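Local coordinates for DREP2 (Drosophila melanogaster, PDB 4D2K), which probably acts in apoptotic DNA fragmentation through its CIDE domain, the ubiquitin-like part modelled here, whose relatives build higher-order assemblies, at residues V27-F30 against E31-L34; G63-F66 against R67-A70; L77-Q80 against G81-W84. All coordinates share one frame; numbering follows the deposited sequence.

Overall arrangement
The three contacts lie in series along one CIDE domain, a ubiquitin-like fold in which a mixed sheet carries helix 30-40 across it. Contact 1 is the start of that helix and contact 2 is the short helix 63-67 with its exit; their centres are about 10 Å apart and they touch, the F66 ring packing on G28, T29, F30 and L33, with F66 CD1 3.9 Å from L33 CD2. Contact 3, the turn leaving the central strand 74-79, sits on the opposite side of the domain's centre from both: about 18 Å from contact 1 and 20 Å from contact 2, centre to centre, touching neither.

Contact 1. Residues V27-F30 against E31-L34; sequences VGTF and EELL
T29 caps the helix that starts at F30: its OG1 accepts from the backbone N of E32 at 3.1 Å, with a fairly straight N-H...O angle of 156°. The hydroxyl can reach because it stands between the backbone N and the carbonyl carbon (chi1 66°), which swings it over the first turn, where E32 CB also comes up against it. This is the N-cap: the T29 hydroxyl offers an acceptor to a backbone N-H of the first turn. Behind it the helix bonds begin, L33 N to T29 O at 2.7 Å and L34 N to F30 O at 3.0 Å.

E32 then runs back along the loop. With CG anti to the backbone N and the chain extended beyond it, the side chain slides past V27 in the opposite direction; E32 CG rests 3.8 Å from V27 CG1. E32 OE2 ends beside the loop at G28, where it takes a weak bond from G28 N at 3.5 Å, while its stronger partner is K9, whose NZ forms a salt bridge with the same oxygen.

F30 meets L34 one turn on: L34 CG stands over one ring face, displaced toward the rim, and L34 CD1 approaches F30 CE2 to 3.8 Å. E31 OE2 lies at the ring edge, in its plane, the carboxylate turned 82° to the ring.

V27 ends strand 22-27, paired with R10 of strand 10-16; V27, F30 and L33 pack on F66 of helix 63-67, and L34 reaches V49 and V51 of strand 49-53.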
loop_
_atom_site.group_PDB
_atom_site.type_symbol
_atom_site.label_atom_id
_atom_site.label_comp_id
_atom_site.label_asym_id
_atom_site.label_seq_id
_atom_site.Cartn_x
_atom_site.Cartn_y
_atom_site.Cartn_z
ATOM N N VAL A 27 2.428 -5.687 8.769
ATOM C CA VAL A 27 2.045 -4.477 9.501
ATOM C C VAL A 27 0.748 -4.658 10.285
ATOM O O VAL A 27 -0.120 -5.461 9.910
ATOM C CB VAL A 27 1.876 -3.262 8.549
ATOM C CG1 VAL A 27 3.226 -2.881 7.882
ATOM C CG2 VAL A 27 0.819 -3.564 7.501
ATOM N N GLY A 28 0.621 -3.901 11.378
ATOM C CA GLY A 28 -0.563 -3.952 12.219
ATOM C C GLY A 28 -1.570 -2.844 11.997
ATOM O O GLY A 28 -2.740 -3.004 12.334
ATOM N N THR A 29 -1.118 -1.712 11.457
ATOM C CA THR A 29 -1.960 -0.517 11.310
ATOM C C THR A 29 -1.777 0.173 9.953
ATOM O O THR A 29 -0.746 0.011 9.282
ATOM C CB THR A 29 -1.655 0.565 12.397
ATOM O OG1 THR A 29 -0.325 1.044 12.188
ATOM C CG2 THR A 29 -1.755 0.017 13.836
ATOM N N PHE A 30 -2.763 0.985 9.579
ATOM C CA PHE A 30 -2.682 1.745 8.338
ATOM C C PHE A 30 -1.476 2.688 8.317
ATOM O O PHE A 30 -0.777 2.803 7.303
ATOM C CB PHE A 30 -3.975 2.523 8.108
ATOM C CG PHE A 30 -3.909 3.442 6.926
ATOM C CD1 PHE A 30 -3.898 2.944 5.635
ATOM C CD2 PHE A 30 -3.849 4.816 7.118
ATOM C CE1 PHE A 30 -3.816 3.796 4.559
ATOM C CE2 PHE A 30 -3.767 5.677 6.049
ATOM C CZ PHE A 30 -3.746 5.169 4.766
ATOM N N GLU A 31 -1.150 3.263 9.466
ATOM C CA GLU A 31 -0.074 4.235 9.521
ATOM C C GLU A 31 1.257 3.509 9.292
ATOM O O GLU A 31 2.144 3.964 8.541
ATOM C CB GLU A 31 -0.085 4.944 10.886
ATOM C CG GLU A 31 -1.309 5.869 11.182
ATOM C CD GLU A 31 -2.662 5.147 11.386
ATOM O OE1 GLU A 31 -2.720 4.059 12.017
ATOM O OE2 GLU A 31 -3.685 5.692 10.913
ATOM N N GLU A 32 1.342 2.317 9.871
ATOM C CA GLU A 32 2.486 1.444 9.693
ATOM C C GLU A 32 2.517 0.925 8.248
ATOM O O GLU A 32 3.594 0.724 7.674
ATOM C CB GLU A 32 2.426 0.315 10.732
ATOM C CG GLU A 32 3.657 -0.559 10.868
ATOM C CD GLU A 32 3.430 -1.690 11.867
ATOM O OE1 GLU A 32 2.731 -1.449 12.880
ATOM O OE2 GLU A 32 3.913 -2.819 11.628
ATOM N N LEU A 33 1.343 0.720 7.652
ATOM C CA LEU A 33 1.308 0.377 6.233
ATOM C C LEU A 33 2.016 1.448 5.415
ATOM O O LEU A 33 2.852 1.116 4.579
ATOM C CB LEU A 33 -0.129 0.177 5.734
ATOM C CG LEU A 33 -0.247 0.085 4.207
ATOM C CD1 LEU A 33 0.585 -1.055 3.655
ATOM C CD2 LEU A 33 -1.693 -0.145 3.833
ATOM N N LEU A 34 1.727 2.724 5.692
ATOM C CA LEU A 34 2.400 3.824 4.987
ATOM C C LEU A 34 3.913 3.867 5.236
ATOM O O LEU A 34 4.705 3.991 4.299
ATOM C CB LEU A 34 1.787 5.174 5.382
ATOM C CG LEU A 34 0.335 5.457 4.992
ATOM C CD1 LEU A 34 -0.133 6.805 5.522
ATOM C CD2 LEU A 34 0.207 5.431 3.491
#

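Contact 2. Residues G63-F66 against R67-A70; sequences GEYF and RTLA
G63 opens the helix with its carbonyl doing two things for R67. Its O accepts from R67 N at 2.8 Å, and it also lies over the centre of one face of the R67 guanidinium, which the bend at chi3 (-75°) folds back along the helix. A side chain on G63 would run into R67 NH1 in this pose. E64 follows, its side chain beside that of R67 and pointing the same way, with carboxylate and guanidinium planes 77° apart. The salt bridge is long, E64 OE2 to R67 NH2 at 3.8 Å, and a water in the guanidinium plane spans the pair, donating to E64 OE2 and accepting from R67 NH2.

This is a helix of little more than one turn, in the connection between strands 59-60 and 74-79 of the ubiquitin-like fold, and its bonding changes as it runs out. T68 N bonds to Y65 O at 2.9 Å and only weakly to E64 O. The same Y65 O takes T68 OG1 at 2.7 Å, in the carbonyl plane and on a lone pair, whereas T68 N comes from above that plane. T68 OG1 also stands over the centre of one Y65 ring face, and Y65 CE2 meets L69 CD2 at 4.2 Å.

F66 finishes the segment: its O accepts from L69 N at 2.9 Å, while its ring meets L69 CD1 and reaches inward to R10 and L12 of strand 10-16. With an alanine in place of L69, Y65 CE2 and F66 CD1 would each probably lose a methyl partner and a gap would open beside the two rings.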
loop_
_atom_site.group_PDB
_atom_site.type_symbol
_atom_site.label_atom_id
_atom_site.label_comp_id
_atom_site.label_asym_id
_atom_site.label_seq_id
_atom_site.Cartn_x
_atom_site.Cartn_y
_atom_site.Cartn_z
ATOM N N GLY A 63 -7.609 3.407 9.136
ATOM C CA GLY A 63 -7.607 2.130 9.819
ATOM C C GLY A 63 -8.837 1.270 9.629
ATOM O O GLY A 63 -8.735 0.045 9.657
ATOM N N GLU A 64 -10.003 1.876 9.469
ATOM C CA GLU A 64 -11.219 1.060 9.409
ATOM C C GLU A 64 -11.240 0.175 8.135
ATOM O O GLU A 64 -11.352 -1.086 8.177
ATOM C CB GLU A 64 -12.466 1.963 9.460
ATOM C CG GLU A 64 -12.640 2.760 10.777
ATOM C CD GLU A 64 -11.792 4.039 10.826
ATOM O OE1 GLU A 64 -11.710 4.754 9.797
ATOM O OE2 GLU A 64 -11.178 4.308 11.885
ATOM N N TYR A 65 -11.013 0.821 7.000
ATOM C CA TYR A 65 -11.032 0.078 5.757
ATOM C C TYR A 65 -9.821 -0.839 5.722
ATOM O O TYR A 65 -9.908 -1.957 5.251
ATOM C CB TYR A 65 -11.027 1.000 4.543
ATOM C CG TYR A 65 -11.472 0.269 3.298
ATOM C CD1 TYR A 65 -12.834 0.129 3.003
ATOM C CD2 TYR A 65 -10.552 -0.365 2.471
ATOM C CE1 TYR A 65 -13.269 -0.579 1.881
ATOM C CE2 TYR A 65 -10.975 -1.067 1.329
ATOM C CZ TYR A 65 -12.333 -1.163 1.049
ATOM O OH TYR A 65 -12.747 -1.868 -0.044
ATOM N N PHE A 66 -8.700 -0.341 6.238
ATOM C CA PHE A 66 -7.468 -1.102 6.293
ATOM C C PHE A 66 -7.695 -2.414 7.034
ATOM O O PHE A 66 -7.276 -3.478 6.572
ATOM C CB PHE A 66 -6.350 -0.293 6.970
ATOM C CG PHE A 66 -5.194 -1.143 7.407
ATOM C CD1 PHE A 66 -4.142 -1.393 6.544
ATOM C CD2 PHE A 66 -5.179 -1.729 8.673
ATOM C CE1 PHE A 66 -3.084 -2.211 6.929
ATOM C CE2 PHE A 66 -4.138 -2.553 9.063
ATOM C CZ PHE A 66 -3.081 -2.797 8.188
ATOM N N ARG A 67 -8.400 -2.345 8.158
ATOM C CA ARG A 67 -8.600 -3.536 8.972
ATOM C C ARG A 67 -9.484 -4.500 8.272
ATOM O O ARG A 67 -9.429 -5.701 8.585
ATOM C CB ARG A 67 -9.200 -3.215 10.347
ATOM C CG ARG A 67 -8.208 -2.593 11.309
ATOM C CD ARG A 67 -8.765 -2.486 12.726
ATOM N NE ARG A 67 -9.733 -1.397 12.846
ATOM C CZ ARG A 67 -9.392 -0.111 12.906
ATOM N NH1 ARG A 67 -8.114 0.235 12.846
ATOM N NH2 ARG A 67 -10.320 0.832 13.022
ATOM N N THR A 68 -10.246 -4.034 7.271
ATOM C CA THR A 68 -11.028 -5.063 6.546
ATOM C C THR A 68 -10.222 -5.871 5.518
ATOM O O THR A 68 -10.752 -6.803 4.927
ATOM C CB THR A 68 -12.204 -4.478 5.776
ATOM O OG1 THR A 68 -11.748 -3.850 4.563
ATOM C CG2 THR A 68 -13.009 -3.548 6.676
ATOM N N LEU A 69 -8.979 -5.475 5.233
ATOM C CA LEU A 69 -8.172 -6.148 4.196
ATOM C C LEU A 69 -7.724 -7.572 4.559
ATOM O O LEU A 69 -7.169 -7.783 5.632
ATOM C CB LEU A 69 -6.911 -5.321 3.885
ATOM C CG LEU A 69 -7.154 -3.921 3.340
ATOM C CD1 LEU A 69 -5.832 -3.207 3.032
ATOM C CD2 LEU A 69 -8.071 -3.986 2.110
ATOM N N ALA A 70 -7.894 -8.524 3.640
ATOM C CA ALA A 70 -7.406 -9.888 3.835
ATOM C C ALA A 70 -5.882 -9.936 3.747
ATOM O O ALA A 70 -5.268 -9.109 3.044
ATOM C CB ALA A 70 -8.010 -10.830 2.790
HETATM O O HOH W 1 -8.534 3.504 13.467
#

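Contact 3. Residues L77-Q80 against G81-W84; sequences LLRQ and GERW
E82 folds back over the turn it closes, touching R79 throughout. E82 CB is 3.2 Å from R79 O, the same oxygen that accepts from E82 N at 2.9 Å to close the type I' turn from R79 to E82. E82 CG, anti to the carbonyl carbon (chi1 -66°), remains 3.1 Å from R79 O, and E82 CD follows at 3.3 Å from the same atom. Both oxygens, OE1 and OE2 of E82, lie 3.5 Å from R79 CG, but OE1 takes R79 N, at 3.2 Å along a nearly straight N-H...O line (168°), met from above the carboxylate plane, and it has a weak further bond with S17. Side chain and backbone of E82 together thus hold both R79 N and R79 O. The R79 side chain lies beside that of E82, but its guanidinium runs on to a salt bridge from NH2 to E47.

Q80 and G81 make the corners, both with positive phi; at G81 a CB would be jammed against Q80 O, which calls for glycine. Just before the turn, L78 sends CD1 against the returning backbone, 3.7 Å from E82 O and 3.8 Å from W84 N.

Strand 74-79 is central in the sheet, L77 pairing with W15 of strand 10-16 and L78 with R50 of strand 49-53. The returning chain passes strand 49-53, with E82 O bonded to R50 and W84 packed on V52.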
loop_
_atom_site.group_PDB
_atom_site.type_symbol
_atom_site.label_atom_id
_atom_site.label_comp_id
_atom_site.label_asym_id
_atom_site.label_seq_id
_atom_site.Cartn_x
_atom_site.Cartn_y
_atom_site.Cartn_z
ATOM N N LEU A 77 1.247 1.493 -4.123
ATOM C CA LEU A 77 1.581 2.756 -3.527
ATOM C C LEU A 77 1.739 3.736 -4.691
ATOM O O LEU A 77 2.502 3.480 -5.598
ATOM C CB LEU A 77 2.854 2.622 -2.697
ATOM C CG LEU A 77 3.251 3.695 -1.696
ATOM C CD1 LEU A 77 4.142 3.073 -0.648
ATOM C CD2 LEU A 77 4.006 4.779 -2.413
ATOM N N LEU A 78 0.992 4.832 -4.672
ATOM C CA LEU A 78 1.064 5.864 -5.710
ATOM C C LEU A 78 1.713 7.111 -5.157
ATOM O O LEU A 78 1.274 7.640 -4.127
ATOM C CB LEU A 78 -0.333 6.245 -6.216
ATOM C CG LEU A 78 -1.223 5.107 -6.708
ATOM C CD1 LEU A 78 -2.583 5.628 -7.128
ATOM C CD2 LEU A 78 -0.548 4.364 -7.837
ATOM N N ARG A 79 2.760 7.580 -5.814
ATOM C CA ARG A 79 3.366 8.852 -5.429
ATOM C C ARG A 79 3.221 9.872 -6.553
ATOM O O ARG A 79 2.872 9.516 -7.683
ATOM C CB ARG A 79 4.836 8.660 -5.069
ATOM C CG ARG A 79 5.569 7.663 -5.966
ATOM C CD ARG A 79 7.001 7.439 -5.505
ATOM N NE ARG A 79 7.653 8.701 -5.168
ATOM C CZ ARG A 79 8.955 8.831 -4.942
ATOM N NH1 ARG A 79 9.752 7.778 -5.040
ATOM N NH2 ARG A 79 9.464 10.018 -4.638
ATOM N N GLN A 80 3.464 11.138 -6.226
ATOM C CA GLN A 80 3.620 12.208 -7.218
ATOM C C GLN A 80 2.774 12.131 -8.481
ATOM O O GLN A 80 3.335 12.016 -9.578
ATOM C CB GLN A 80 5.082 12.259 -7.685
ATOM C CG GLN A 80 6.098 12.833 -6.710
ATOM C CD GLN A 80 7.470 12.940 -7.350
ATOM O OE1 GLN A 80 7.753 12.267 -8.351
ATOM N NE2 GLN A 80 8.322 13.793 -6.791
ATOM N N GLY A 81 1.454 12.151 -8.362
ATOM C CA GLY A 81 0.643 12.183 -9.567
ATOM C C GLY A 81 0.425 10.886 -10.308
ATOM O O GLY A 81 -0.207 10.890 -11.346
ATOM N N GLU A 82 0.995 9.794 -9.822
ATOM C CA GLU A 82 0.763 8.489 -10.433
ATOM C C GLU A 82 -0.691 8.140 -10.156
ATOM O O GLU A 82 -1.227 8.503 -9.111
ATOM C CB GLU A 82 1.717 7.437 -9.866
ATOM C CG GLU A 82 3.174 7.693 -10.226
ATOM C CD GLU A 82 4.137 6.940 -9.333
ATOM O OE1 GLU A 82 3.678 6.151 -8.489
ATOM O OE2 GLU A 82 5.361 7.140 -9.468
ATOM N N ARG A 83 -1.315 7.428 -11.087
ATOM C CA ARG A 83 -2.715 7.061 -10.973
ATOM C C ARG A 83 -2.875 5.562 -11.131
ATOM O O ARG A 83 -1.986 4.892 -11.654
ATOM C CB ARG A 83 -3.535 7.788 -12.035
ATOM C CG ARG A 83 -3.544 9.289 -11.852
ATOM C CD ARG A 83 -4.649 9.944 -12.661
ATOM N NE ARG A 83 -5.434 10.875 -11.846
ATOM C CZ ARG A 83 -6.353 11.703 -12.331
ATOM N NH1 ARG A 83 -6.607 11.722 -13.631
ATOM N NH2 ARG A 83 -7.023 12.508 -11.517
ATOM N N TRP A 84 -3.980 5.023 -10.632
ATOM C CA TRP A 84 -4.254 3.615 -10.843
ATOM C C TRP A 84 -4.633 3.336 -12.294
ATOM O O TRP A 84 -5.434 4.056 -12.854
ATOM C CB TRP A 84 -5.381 3.133 -9.927
ATOM C CG TRP A 84 -5.715 1.706 -10.170
ATOM C CD1 TRP A 84 -5.111 0.616 -9.606
ATOM C CD2 TRP A 84 -6.723 1.196 -11.047
ATOM N NE1 TRP A 84 -5.683 -0.546 -10.076
ATOM C CE2 TRP A 84 -6.677 -0.219 -10.962
ATOM C CE3 TRP A 84 -7.670 1.792 -11.890
ATOM C CZ2 TRP A 84 -7.540 -1.044 -11.691
ATOM C CZ3 TRP A 84 -8.530 0.967 -12.620
ATOM C CH2 TRP A 84 -8.452 -0.435 -12.518
#